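Local atomic coordinates of pyocin-S2 (Pseudomonas aeruginosa, PDB entry 5ODW), a protein that kills sensitive bacteria as a nuclease bacteriocin that breaks down chromosomal DNA, its N-terminal part, present here, binding the ferripyoverdine receptor FpvAI used for import. Residues T76-V80 with L109-K113; V106-M110 with L179-S183; K113-L117 with Y172-I176; Y128-P134 with R158-L163. Residues are numbered along the deposited sequence.

Interaction 1: residues T76-V80 with L109-K113; sequences TLKEV and LMDAK
L109 reaches across with its CD2 methyl to V80, where CG2 lies 3.8 Å away, and its CD1 sits 3.9 Å from OE1 of E79, so one leucine covers both the apolar and the acidic side of the facing turn. Both segments, T76-V80 and L109-K113, are regular alpha-helix and lie within longer helices. Their local axes come no closer than 12.5 Å, with N-to-C directions 121° apart; the nearest CA atoms, of V80 and L109, are 7.8 Å from each other. At this separation side chains span the gap, joining helix 72-86 to helix 96-121 in the helical, receptor-binding N-terminal part of the pyocin. L109 (chi1 t, chi2 p) and E79 (chi1 m, chi2 t) both point toward the opposite helix. K113, m at chi1, extended through chi2 and chi3 and m at chi4, brings NZ to 3.4 Å from OE1 of E79, a salt bridge whose hydrogen bond is weak. T76 borders the lysine, its OG1 4.5 Å from CE of K113.

Interaction 2: residues V106-M110 with L179-S183; sequences VDALM and LKQTS
V106 lies on the face that helix 96-121 turns to the long C-terminal helix 153-204. The two local segments, V106-M110 and L179-S183, are alpha-helical and nearly antiparallel, with an angle of 161° between N-to-C directions (signed crossing angle -161°) and 9.7 Å between axes at closest approach; M110 and L179 have the nearest CA atoms, 6.1 Å apart. V106 (chi1 t) points toward the partner and places CG1 3.7 Å from CD2 of L179 and 3.8 Å from CB of S183, while its CG2 lies 3.9 Å from CG2 of T182. D107 starts out away from the other helix, yet with chi1 m its carboxylate swings back, and OG of S183 (chi1 t) donates a 2.8 Å hydrogen bond to OD1 of D107; OD2 pairs with K103. Two residues further, L109 adds CD2 at 4.1 Å from CD2 of L179 and continues to helix 72-86. M110 (chi1 t, chi2 t, chi3 m) lies along the partner: its CG is 3.8 Å from CB of L179, SD 3.8 Å from CD of K180, and CE 3.8 Å from CB of S183. This is antiparallel helix packing of the kind that builds elongated helical bundles, centred on L179. Its chemistry is mainly apolar, so close fit supplies most of the contact, and the single serine-aspartate bond adds a directional link between the helices.

Interaction 3: residues K113-L117 with Y172-I176; sequences KAKSL and YKAQI
Apolar contacts form one side of the pairing between K113-L117 and Y172-I176, two alpha-helical segments that run nearly antiparallel, 152° between N-to-C directions (signed crossing angle -152°), with axes 9.4 Å apart at closest approach and the CA atoms of K113 and Y172 5.9 Å from each other. L117 (chi1 t, chi2 p) reaches over with CD2, 3.7 Å from CD1 of I176 and 3.8 Å from CG of K173, and its CB is 4.1 Å from CB of Y172. I176 (chi1 m, chi2 t) also rests on the opposing backbone, CD1 lying 3.8 Å from CA of A114. The aromatic contact comes from Y172 (chi1 m): CB of S116 stands 4.1 Å from the ring centroid and 21° off its normal, a CH-pi interaction over one face, while OG of S116 hydrogen-bonds back to O of A112 in its own helix. Among the polar groups, K113, extended through chi2 and chi3 and turned at chi4 (m), brings NZ to the edge of the same ring, 4.0 Å from CE1 of Y172, on its way to a long, weak ion pair with E79. L117, I176 and Y172 thus fill the space between two nearly antiparallel helices, illustrating antiparallel helix packing. Helix 72-86 lies beside the pair, touching A174 and Q175, and the loop with D22 and I23 reaches Y172 and Q175.

Interaction 4: residues Y128-P134 with R158-L163; sequences YTASDFP and RHMSEL
Three aromatic residues, Y128, F133 and H159, gather where an interhelical loop meets a long helix. The edge of Y128 (chi1 m) is directed at the face of H159 (chi1 m), T-shaped, centroids 5.5 Å apart and planes at 84°; F133 (chi1 t) lies obliquely to the imidazole, centroids 5.7 Å apart. R158-L163 is alpha-helical, Y128-P134 mostly loop: a type I beta turn from A130 to F133, closed by F133 N to A130 O at 3.0 Å, leads into helix 133-148, with D132 at the N-cap but making no side-chain capping bond. Nearest CA pairs are Y128-E162, 6.2 Å, and P134-L163, 6.6 Å. CG of R158 sits over a face of the Y128 ring, 3.9 Å from its centroid (CH-pi), and NH1 of R158 makes a 2.8 Å salt bridge to OE2 of E162. NH2 of R158 hydrogen-bonds the backbone of another chain, the ferripyoverdine receptor, on which Y128 packs. An aromatic core with a charged margin is implied, consistent with a part in receptor recognition.

Of the helices in these contacts, 72-86 comes first in the chain, and interaction 1 closes the first loop, returning from helix 96-121 to it. The same helix 96-121 also packs against helix 153-204: interaction 3 closes a loop nested inside the one closed by interaction 2, as expected for two antiparallel helices. Interaction 1 touches both, sharing L109 and M110 with interaction 2 and K113 with interaction 3, so three helices meet in one continuous patch. Interaction 4, in series with interaction 1, lies inside both of the larger loops, about 18 Å from interaction 3 between centres, and ties the entry to helix 133-148 to the earlier part of helix 153-204, beside the receptor.

Interaction 1: residues T76-V80 with L109-K113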
loop_
_atom_site.group_PDB
_atom_site.type_symbol
_atom_site.label_atom_id
_atom_site.label_comp_id
_atom_site.label_asym_id
_atom_site.label_seq_id
_atom_site.Cartn_x
_atom_site.Cartn_y
_atom_site.Cartn_z
ATOM N N THR C 76 -23.114 -14.413 52.142
ATOM C CA THR C 76 -23.328 -13.133 52.806
ATOM C C THR C 76 -23.595 -13.341 54.322
ATOM O O THR C 76 -23.047 -12.586 55.134
ATOM C CB THR C 76 -24.349 -12.286 52.053
ATOM O OG1 THR C 76 -24.157 -10.913 52.387
ATOM C CG2 THR C 76 -25.769 -12.712 52.289
ATOM N N LEU C 77 -24.329 -14.414 54.711
ATOM C CA LEU C 77 -24.529 -14.689 56.136
ATOM C C LEU C 77 -23.205 -15.109 56.811
ATOM O O LEU C 77 -23.022 -14.833 57.998
ATOM C CB LEU C 77 -25.687 -15.660 56.424
ATOM C CG LEU C 77 -27.118 -15.170 56.066
ATOM C CD1 LEU C 77 -28.138 -16.255 56.331
ATOM C CD2 LEU C 77 -27.521 -13.875 56.808
ATOM N N LYS C 78 -22.260 -15.665 56.029
ATOM C CA LYS C 78 -20.918 -16.003 56.504
ATOM C C LYS C 78 -20.088 -14.693 56.689
ATOM O O LYS C 78 -19.236 -14.633 57.592
ATOM C CB LYS C 78 -20.214 -16.980 55.540
ATOM C CG LYS C 78 -19.014 -17.719 56.139
ATOM C CD LYS C 78 -18.069 -18.209 55.028
ATOM C CE LYS C 78 -16.658 -18.468 55.511
ATOM N NZ LYS C 78 -15.732 -18.779 54.388
ATOM N N GLU C 79 -20.344 -13.650 55.844
ATOM C CA GLU C 79 -19.661 -12.345 55.958
ATOM C C GLU C 79 -20.100 -11.709 57.277
ATOM O O GLU C 79 -19.263 -11.223 58.056
ATOM C CB GLU C 79 -20.045 -11.402 54.805
ATOM C CG GLU C 79 -19.283 -11.597 53.509
ATOM C CD GLU C 79 -19.556 -10.519 52.473
ATOM O OE1 GLU C 79 -19.772 -9.350 52.874
ATOM O OE2 GLU C 79 -19.522 -10.833 51.260
ATOM N N VAL C 80 -21.440 -11.753 57.518
ATOM C CA VAL C 80 -22.135 -11.268 58.707
ATOM C C VAL C 80 -21.537 -11.977 59.924
ATOM O O VAL C 80 -21.169 -11.308 60.889
ATOM C CB VAL C 80 -23.678 -11.484 58.559
ATOM C CG1 VAL C 80 -24.428 -11.299 59.885
ATOM C CG2 VAL C 80 -24.259 -10.567 57.489
ATOM N N LEU C 109 -23.040 -3.206 57.140
ATOM C CA LEU C 109 -22.648 -4.001 55.975
ATOM C C LEU C 109 -23.485 -3.601 54.776
ATOM O O LEU C 109 -22.926 -3.380 53.707
ATOM C CB LEU C 109 -22.764 -5.509 56.234
ATOM C CG LEU C 109 -22.111 -6.426 55.189
ATOM C CD1 LEU C 109 -20.597 -6.202 55.094
ATOM C CD2 LEU C 109 -22.423 -7.886 55.477
ATOM N N MET C 110 -24.815 -3.470 54.976
ATOM C CA MET C 110 -25.786 -3.057 53.971
ATOM C C MET C 110 -25.382 -1.711 53.374
ATOM O O MET C 110 -25.297 -1.603 52.147
ATOM C CB MET C 110 -27.180 -2.952 54.607
ATOM C CG MET C 110 -28.311 -3.209 53.639
ATOM S SD MET C 110 -29.898 -2.512 54.176
ATOM C CE MET C 110 -30.298 -3.582 55.557
ATOM N N ASP C 111 -25.090 -0.737 54.226
ATOM C CA ASP C 111 -24.687 0.588 53.781
ATOM C C ASP C 111 -23.380 0.560 52.994
ATOM O O ASP C 111 -23.229 1.280 52.011
ATOM C CB ASP C 111 -24.570 1.539 54.973
ATOM C CG ASP C 111 -25.919 1.919 55.547
ATOM O OD1 ASP C 111 -26.947 1.493 54.988
ATOM O OD2 ASP C 111 -25.952 2.648 56.556
ATOM N N ALA C 112 -22.432 -0.259 53.436
ATOM C CA ALA C 112 -21.145 -0.372 52.759
ATOM C C ALA C 112 -21.346 -0.893 51.344
ATOM O O ALA C 112 -20.713 -0.439 50.399
ATOM C CB ALA C 112 -20.225 -1.296 53.536
ATOM N N LYS C 113 -22.236 -1.865 51.223
ATOM C CA LYS C 113 -22.591 -2.477 49.941
ATOM C C LYS C 113 -23.381 -1.515 49.078
ATOM O O LYS C 113 -23.210 -1.488 47.853
ATOM C CB LYS C 113 -23.340 -3.803 50.147
ATOM C CG LYS C 113 -22.423 -4.855 50.741
ATOM C CD LYS C 113 -22.954 -6.261 50.686
ATOM C CE LYS C 113 -21.927 -7.227 51.232
ATOM N NZ LYS C 113 -20.673 -7.210 50.431
#

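Interaction 2: residues V106-M110 with L179-S183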
loop_
_atom_site.group_PDB
_atom_site.type_symbol
_atom_site.label_atom_id
_atom_site.label_comp_id
_atom_site.label_asym_id
_atom_site.label_seq_id
_atom_site.Cartn_x
_atom_site.Cartn_y
_atom_site.Cartn_z
ATOM N N VAL C 106 -25.348 -5.680 60.369
ATOM C CA VAL C 106 -26.156 -5.952 59.170
ATOM C C VAL C 106 -26.402 -4.636 58.388
ATOM O O VAL C 106 -26.167 -4.598 57.171
ATOM C CB VAL C 106 -27.473 -6.709 59.532
ATOM C CG1 VAL C 106 -28.485 -6.679 58.380
ATOM C CG2 VAL C 106 -27.187 -8.152 59.968
ATOM N N ASP C 107 -26.807 -3.590 59.109
ATOM C CA ASP C 107 -27.007 -2.253 58.554
ATOM C C ASP C 107 -25.705 -1.601 58.061
ATOM O O ASP C 107 -25.684 -0.977 57.011
ATOM C CB ASP C 107 -27.667 -1.340 59.588
ATOM C CG ASP C 107 -29.100 -1.724 59.880
ATOM O OD1 ASP C 107 -29.590 -2.706 59.294
ATOM O OD2 ASP C 107 -29.741 -1.039 60.698
ATOM N N ALA C 108 -24.630 -1.738 58.835
ATOM C CA ALA C 108 -23.317 -1.191 58.486
ATOM C C ALA C 108 -22.808 -1.867 57.246
ATOM O O ALA C 108 -22.243 -1.183 56.378
ATOM C CB ALA C 108 -22.330 -1.376 59.625
ATOM N N LEU C 109 -23.040 -3.206 57.140
ATOM C CA LEU C 109 -22.648 -4.001 55.975
ATOM C C LEU C 109 -23.485 -3.601 54.776
ATOM O O LEU C 109 -22.926 -3.380 53.707
ATOM C CB LEU C 109 -22.764 -5.509 56.234
ATOM C CG LEU C 109 -22.111 -6.426 55.189
ATOM C CD1 LEU C 109 -20.597 -6.202 55.094
ATOM C CD2 LEU C 109 -22.423 -7.886 55.477
ATOM N N MET C 110 -24.815 -3.470 54.976
ATOM C CA MET C 110 -25.786 -3.057 53.971
ATOM C C MET C 110 -25.382 -1.711 53.374
ATOM O O MET C 110 -25.297 -1.603 52.147
ATOM C CB MET C 110 -27.180 -2.952 54.607
ATOM C CG MET C 110 -28.311 -3.209 53.639
ATOM S SD MET C 110 -29.898 -2.512 54.176
ATOM C CE MET C 110 -30.298 -3.582 55.557
ATOM N N LEU C 179 -29.786 -8.610 53.116
ATOM C CA LEU C 179 -29.542 -7.857 54.345
ATOM C C LEU C 179 -30.770 -7.093 54.816
ATOM O O LEU C 179 -30.929 -6.944 56.019
ATOM C CB LEU C 179 -28.312 -6.942 54.238
ATOM C CG LEU C 179 -26.957 -7.656 54.169
ATOM C CD1 LEU C 179 -25.912 -6.796 53.486
ATOM C CD2 LEU C 179 -26.490 -8.092 55.545
ATOM N N LYS C 180 -31.651 -6.638 53.890
ATOM C CA LYS C 180 -32.912 -5.944 54.207
ATOM C C LYS C 180 -33.838 -6.919 54.954
ATOM O O LYS C 180 -34.429 -6.549 55.969
ATOM C CB LYS C 180 -33.597 -5.435 52.922
ATOM C CG LYS C 180 -33.994 -3.967 52.972
ATOM C CD LYS C 180 -33.036 -3.089 52.163
ATOM C CE LYS C 180 -33.443 -1.632 52.131
ATOM N NZ LYS C 180 -32.530 -0.822 51.281
ATOM N N GLN C 181 -33.922 -8.177 54.459
ATOM C CA GLN C 181 -34.719 -9.256 55.045
ATOM C C GLN C 181 -34.118 -9.711 56.372
ATOM O O GLN C 181 -34.878 -9.982 57.305
ATOM C CB GLN C 181 -34.868 -10.437 54.069
ATOM C CG GLN C 181 -35.817 -11.540 54.573
ATOM C CD GLN C 181 -36.107 -12.628 53.559
ATOM O OE1 GLN C 181 -35.677 -12.548 52.404
ATOM N NE2 GLN C 181 -36.843 -13.674 53.951
ATOM N N THR C 182 -32.763 -9.775 56.466
ATOM C CA THR C 182 -32.063 -10.133 57.703
ATOM C C THR C 182 -32.281 -9.045 58.769
ATOM O O THR C 182 -32.601 -9.385 59.909
ATOM C CB THR C 182 -30.598 -10.489 57.445
ATOM O OG1 THR C 182 -30.555 -11.640 56.601
ATOM C CG2 THR C 182 -29.838 -10.796 58.730
ATOM N N SER C 183 -32.187 -7.754 58.367
ATOM C CA SER C 183 -32.416 -6.572 59.204
ATOM C C SER C 183 -33.859 -6.499 59.686
ATOM O O SER C 183 -34.070 -6.195 60.859
ATOM C CB SER C 183 -32.064 -5.293 58.455
ATOM O OG SER C 183 -31.889 -4.217 59.359
#

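Interaction 3: residues K113-L117 with Y172-I176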
loop_
_atom_site.group_PDB
_atom_site.type_symbol
_atom_site.label_atom_id
_atom_site.label_comp_id
_atom_site.label_asym_id
_atom_site.label_seq_id
_atom_site.Cartn_x
_atom_site.Cartn_y
_atom_site.Cartn_z
ATOM N N LYS C 113 -22.236 -1.865 51.223
ATOM C CA LYS C 113 -22.591 -2.477 49.941
ATOM C C LYS C 113 -23.381 -1.515 49.078
ATOM O O LYS C 113 -23.210 -1.488 47.853
ATOM C CB LYS C 113 -23.340 -3.803 50.147
ATOM C CG LYS C 113 -22.423 -4.855 50.741
ATOM C CD LYS C 113 -22.954 -6.261 50.686
ATOM C CE LYS C 113 -21.927 -7.227 51.232
ATOM N NZ LYS C 113 -20.673 -7.210 50.431
ATOM N N ALA C 114 -24.221 -0.704 49.731
ATOM C CA ALA C 114 -25.021 0.335 49.092
ATOM C C ALA C 114 -24.102 1.410 48.451
ATOM O O ALA C 114 -24.334 1.808 47.304
ATOM C CB ALA C 114 -25.946 0.972 50.123
ATOM N N LYS C 115 -23.052 1.842 49.196
ATOM C CA LYS C 115 -22.059 2.842 48.781
ATOM C C LYS C 115 -21.313 2.321 47.568
ATOM O O LYS C 115 -21.228 3.036 46.566
ATOM C CB LYS C 115 -21.074 3.114 49.931
ATOM C CG LYS C 115 -20.274 4.380 49.764
ATOM C CD LYS C 115 -20.375 5.215 51.010
ATOM C CE LYS C 115 -19.422 6.381 50.998
ATOM N NZ LYS C 115 -19.341 7.038 52.335
ATOM N N SER C 116 -20.800 1.051 47.658
ATOM C CA SER C 116 -20.068 0.333 46.607
ATOM C C SER C 116 -20.924 0.216 45.344
ATOM O O SER C 116 -20.422 0.524 44.267
ATOM C CB SER C 116 -19.653 -1.057 47.082
ATOM O OG SER C 116 -19.016 -1.028 48.345
ATOM N N LEU C 117 -22.218 -0.197 45.484
ATOM C CA LEU C 117 -23.183 -0.335 44.386
ATOM C C LEU C 117 -23.463 1.026 43.753
ATOM O O LEU C 117 -23.508 1.111 42.523
ATOM C CB LEU C 117 -24.491 -1.002 44.875
ATOM C CG LEU C 117 -25.651 -1.132 43.884
ATOM C CD1 LEU C 117 -25.389 -2.201 42.848
ATOM C CD2 LEU C 117 -26.919 -1.466 44.600
ATOM N N TYR C 172 -23.949 -7.259 44.633
ATOM C CA TYR C 172 -24.221 -6.187 45.606
ATOM C C TYR C 172 -25.726 -5.858 45.706
ATOM O O TYR C 172 -26.231 -5.773 46.824
ATOM C CB TYR C 172 -23.443 -4.899 45.267
ATOM C CG TYR C 172 -21.942 -4.904 45.503
ATOM C CD1 TYR C 172 -21.407 -5.336 46.716
ATOM C CD2 TYR C 172 -21.075 -4.300 44.594
ATOM C CE1 TYR C 172 -20.037 -5.267 46.971
ATOM C CE2 TYR C 172 -19.704 -4.229 44.833
ATOM C CZ TYR C 172 -19.187 -4.715 46.021
ATOM O OH TYR C 172 -17.836 -4.618 46.263
ATOM N N LYS C 173 -26.439 -5.703 44.545
ATOM C CA LYS C 173 -27.889 -5.432 44.456
ATOM C C LYS C 173 -28.692 -6.518 45.185
ATOM O O LYS C 173 -29.642 -6.194 45.899
ATOM C CB LYS C 173 -28.351 -5.384 42.978
ATOM C CG LYS C 173 -28.804 -4.016 42.455
ATOM C CD LYS C 173 -29.260 -4.116 40.986
ATOM C CE LYS C 173 -29.321 -2.800 40.228
ATOM N NZ LYS C 173 -29.148 -2.993 38.759
ATOM N N ALA C 174 -28.306 -7.802 44.992
ATOM C CA ALA C 174 -28.933 -8.982 45.596
ATOM C C ALA C 174 -28.592 -9.140 47.085
ATOM O O ALA C 174 -29.443 -9.596 47.858
ATOM C CB ALA C 174 -28.519 -10.227 44.839
ATOM N N GLN C 175 -27.344 -8.778 47.479
ATOM C CA GLN C 175 -26.863 -8.841 48.862
ATOM C C GLN C 175 -27.620 -7.880 49.764
ATOM O O GLN C 175 -27.884 -8.220 50.917
ATOM C CB GLN C 175 -25.355 -8.580 48.946
ATOM C CG GLN C 175 -24.512 -9.802 48.591
ATOM C CD GLN C 175 -23.039 -9.597 48.813
ATOM O OE1 GLN C 175 -22.395 -10.356 49.527
ATOM N NE2 GLN C 175 -22.457 -8.601 48.171
ATOM N N ILE C 176 -27.980 -6.681 49.233
ATOM C CA ILE C 176 -28.757 -5.657 49.949
ATOM C C ILE C 176 -30.164 -6.212 50.253
ATOM O O ILE C 176 -30.657 -6.026 51.365
ATOM C CB ILE C 176 -28.760 -4.278 49.213
ATOM C CG1 ILE C 176 -27.324 -3.708 49.123
ATOM C CG2 ILE C 176 -29.679 -3.276 49.942
ATOM C CD1 ILE C 176 -27.088 -2.715 48.092
#

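Interaction 4: residues Y128-P134 with R158-L163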
loop_
_atom_site.group_PDB
_atom_site.type_symbol
_atom_site.label_atom_id
_atom_site.label_comp_id
_atom_site.label_asym_id
_atom_site.label_seq_id
_atom_site.Cartn_x
_atom_site.Cartn_y
_atom_site.Cartn_z
ATOM N N TYR C 128 -19.525 0.664 27.950
ATOM C CA TYR C 128 -19.043 -0.226 28.995
ATOM C C TYR C 128 -19.964 -0.326 30.218
ATOM O O TYR C 128 -20.117 -1.398 30.793
ATOM C CB TYR C 128 -17.660 0.213 29.461
ATOM C CG TYR C 128 -16.552 0.026 28.454
ATOM C CD1 TYR C 128 -16.190 -1.238 28.016
ATOM C CD2 TYR C 128 -15.845 1.113 27.970
ATOM C CE1 TYR C 128 -15.165 -1.410 27.110
ATOM C CE2 TYR C 128 -14.820 0.948 27.063
ATOM C CZ TYR C 128 -14.486 -0.315 26.639
ATOM O OH TYR C 128 -13.466 -0.475 25.737
ATOM N N THR C 129 -20.552 0.793 30.628
ATOM C CA THR C 129 -21.413 0.823 31.813
ATOM C C THR C 129 -22.864 0.409 31.592
ATOM O O THR C 129 -23.632 0.322 32.543
ATOM C CB THR C 129 -21.412 2.204 32.496
ATOM O OG1 THR C 129 -22.236 3.108 31.755
ATOM C CG2 THR C 129 -20.008 2.761 32.595
ATOM N N ALA C 130 -23.244 0.153 30.349
ATOM C CA ALA C 130 -24.619 -0.237 30.050
ATOM C C ALA C 130 -24.977 -1.563 30.706
ATOM O O ALA C 130 -24.141 -2.448 30.845
ATOM C CB ALA C 130 -24.839 -0.314 28.549
ATOM N N SER C 131 -26.235 -1.691 31.104
ATOM C CA SER C 131 -26.720 -2.899 31.758
ATOM C C SER C 131 -26.587 -4.098 30.831
ATOM O O SER C 131 -26.281 -5.204 31.261
ATOM C CB SER C 131 -28.176 -2.721 32.189
ATOM O OG SER C 131 -28.995 -2.381 31.091
ATOM N N ASP C 132 -26.846 -3.858 29.555
ATOM C CA ASP C 132 -26.777 -4.879 28.518
ATOM C C ASP C 132 -25.359 -5.169 28.054
ATOM O O ASP C 132 -25.157 -5.887 27.083
ATOM C CB ASP C 132 -27.614 -4.431 27.318
ATOM C CG ASP C 132 -27.781 -5.520 26.280
ATOM O OD1 ASP C 132 -27.528 -6.700 26.600
ATOM O OD2 ASP C 132 -28.176 -5.195 25.141
ATOM N N PHE C 133 -24.378 -4.614 28.752
ATOM C CA PHE C 133 -22.983 -4.784 28.371
ATOM C C PHE C 133 -22.490 -6.230 28.348
ATOM O O PHE C 133 -21.747 -6.607 27.447
ATOM C CB PHE C 133 -22.084 -3.950 29.282
ATOM C CG PHE C 133 -20.632 -4.297 29.172
ATOM C CD1 PHE C 133 -19.939 -4.054 28.004
ATOM C CD2 PHE C 133 -19.961 -4.864 30.234
ATOM C CE1 PHE C 133 -18.603 -4.372 27.898
ATOM C CE2 PHE C 133 -18.626 -5.185 30.136
ATOM C CZ PHE C 133 -17.946 -4.937 28.967
ATOM N N PRO C 134 -22.906 -7.049 29.322
ATOM C CA PRO C 134 -22.435 -8.437 29.320
ATOM C C PRO C 134 -22.876 -9.140 28.049
ATOM O O PRO C 134 -22.119 -9.909 27.468
ATOM C CB PRO C 134 -23.145 -9.037 30.529
ATOM C CG PRO C 134 -23.355 -7.883 31.441
ATOM C CD PRO C 134 -23.644 -6.715 30.549
ATOM N N ARG C 158 -9.807 -3.979 29.638
ATOM C CA ARG C 158 -10.943 -3.078 29.843
ATOM C C ARG C 158 -12.269 -3.839 29.914
ATOM O O ARG C 158 -13.032 -3.600 30.841
ATOM C CB ARG C 158 -10.973 -1.947 28.794
ATOM C CG ARG C 158 -11.997 -0.850 29.111
ATOM C CD ARG C 158 -11.391 0.461 29.597
ATOM N NE ARG C 158 -12.326 1.580 29.406
ATOM C CZ ARG C 158 -13.019 2.163 30.381
ATOM N NH1 ARG C 158 -12.860 1.773 31.641
ATOM N NH2 ARG C 158 -13.862 3.151 30.106
ATOM N N HIS C 159 -12.536 -4.752 28.951
ATOM C CA HIS C 159 -13.777 -5.542 28.918
ATOM C C HIS C 159 -13.941 -6.404 30.168
ATOM O O HIS C 159 -15.056 -6.522 30.668
ATOM C CB HIS C 159 -13.881 -6.409 27.650
ATOM C CG HIS C 159 -14.422 -5.696 26.448
ATOM N ND1 HIS C 159 -15.672 -5.993 25.933
ATOM C CD2 HIS C 159 -13.837 -4.774 25.651
ATOM C CE1 HIS C 159 -15.817 -5.223 24.866
ATOM N NE2 HIS C 159 -14.741 -4.479 24.654
ATOM N N MET C 160 -12.835 -6.983 30.681
ATOM C CA MET C 160 -12.871 -7.847 31.870
ATOM C C MET C 160 -13.054 -7.023 33.156
ATOM O O MET C 160 -13.916 -7.370 33.963
ATOM C CB MET C 160 -11.675 -8.828 31.930
ATOM C CG MET C 160 -11.559 -9.829 30.730
ATOM S SD MET C 160 -12.944 -10.917 30.230
ATOM C CE MET C 160 -13.772 -9.921 29.081
ATOM N N SER C 161 -12.312 -5.902 33.321
ATOM C CA SER C 161 -12.474 -4.975 34.462
ATOM C C SER C 161 -13.913 -4.430 34.537
ATOM O O SER C 161 -14.483 -4.368 35.622
ATOM C CB SER C 161 -11.478 -3.818 34.387
ATOM O OG SER C 161 -10.135 -4.275 34.468
ATOM N N GLU C 162 -14.501 -4.088 33.373
ATOM C CA GLU C 162 -15.866 -3.570 33.203
ATOM C C GLU C 162 -16.948 -4.633 33.459
ATOM O O GLU C 162 -18.067 -4.270 33.817
ATOM C CB GLU C 162 -16.043 -2.941 31.802
ATOM C CG GLU C 162 -15.339 -1.602 31.606
ATOM C CD GLU C 162 -15.857 -0.433 32.426
ATOM O OE1 GLU C 162 -17.075 -0.393 32.723
ATOM O OE2 GLU C 162 -15.039 0.455 32.758
ATOM N N LEU C 163 -16.628 -5.926 33.258
ATOM C CA LEU C 163 -17.521 -7.058 33.508
ATOM C C LEU C 163 -17.368 -7.516 34.947
ATOM O O LEU C 163 -18.303 -8.090 35.499
ATOM C CB LEU C 163 -17.242 -8.221 32.546
ATOM C CG LEU C 163 -17.519 -7.953 31.065
ATOM C CD1 LEU C 163 -17.072 -9.105 30.225
ATOM C CD2 LEU C 163 -18.986 -7.721 30.811
#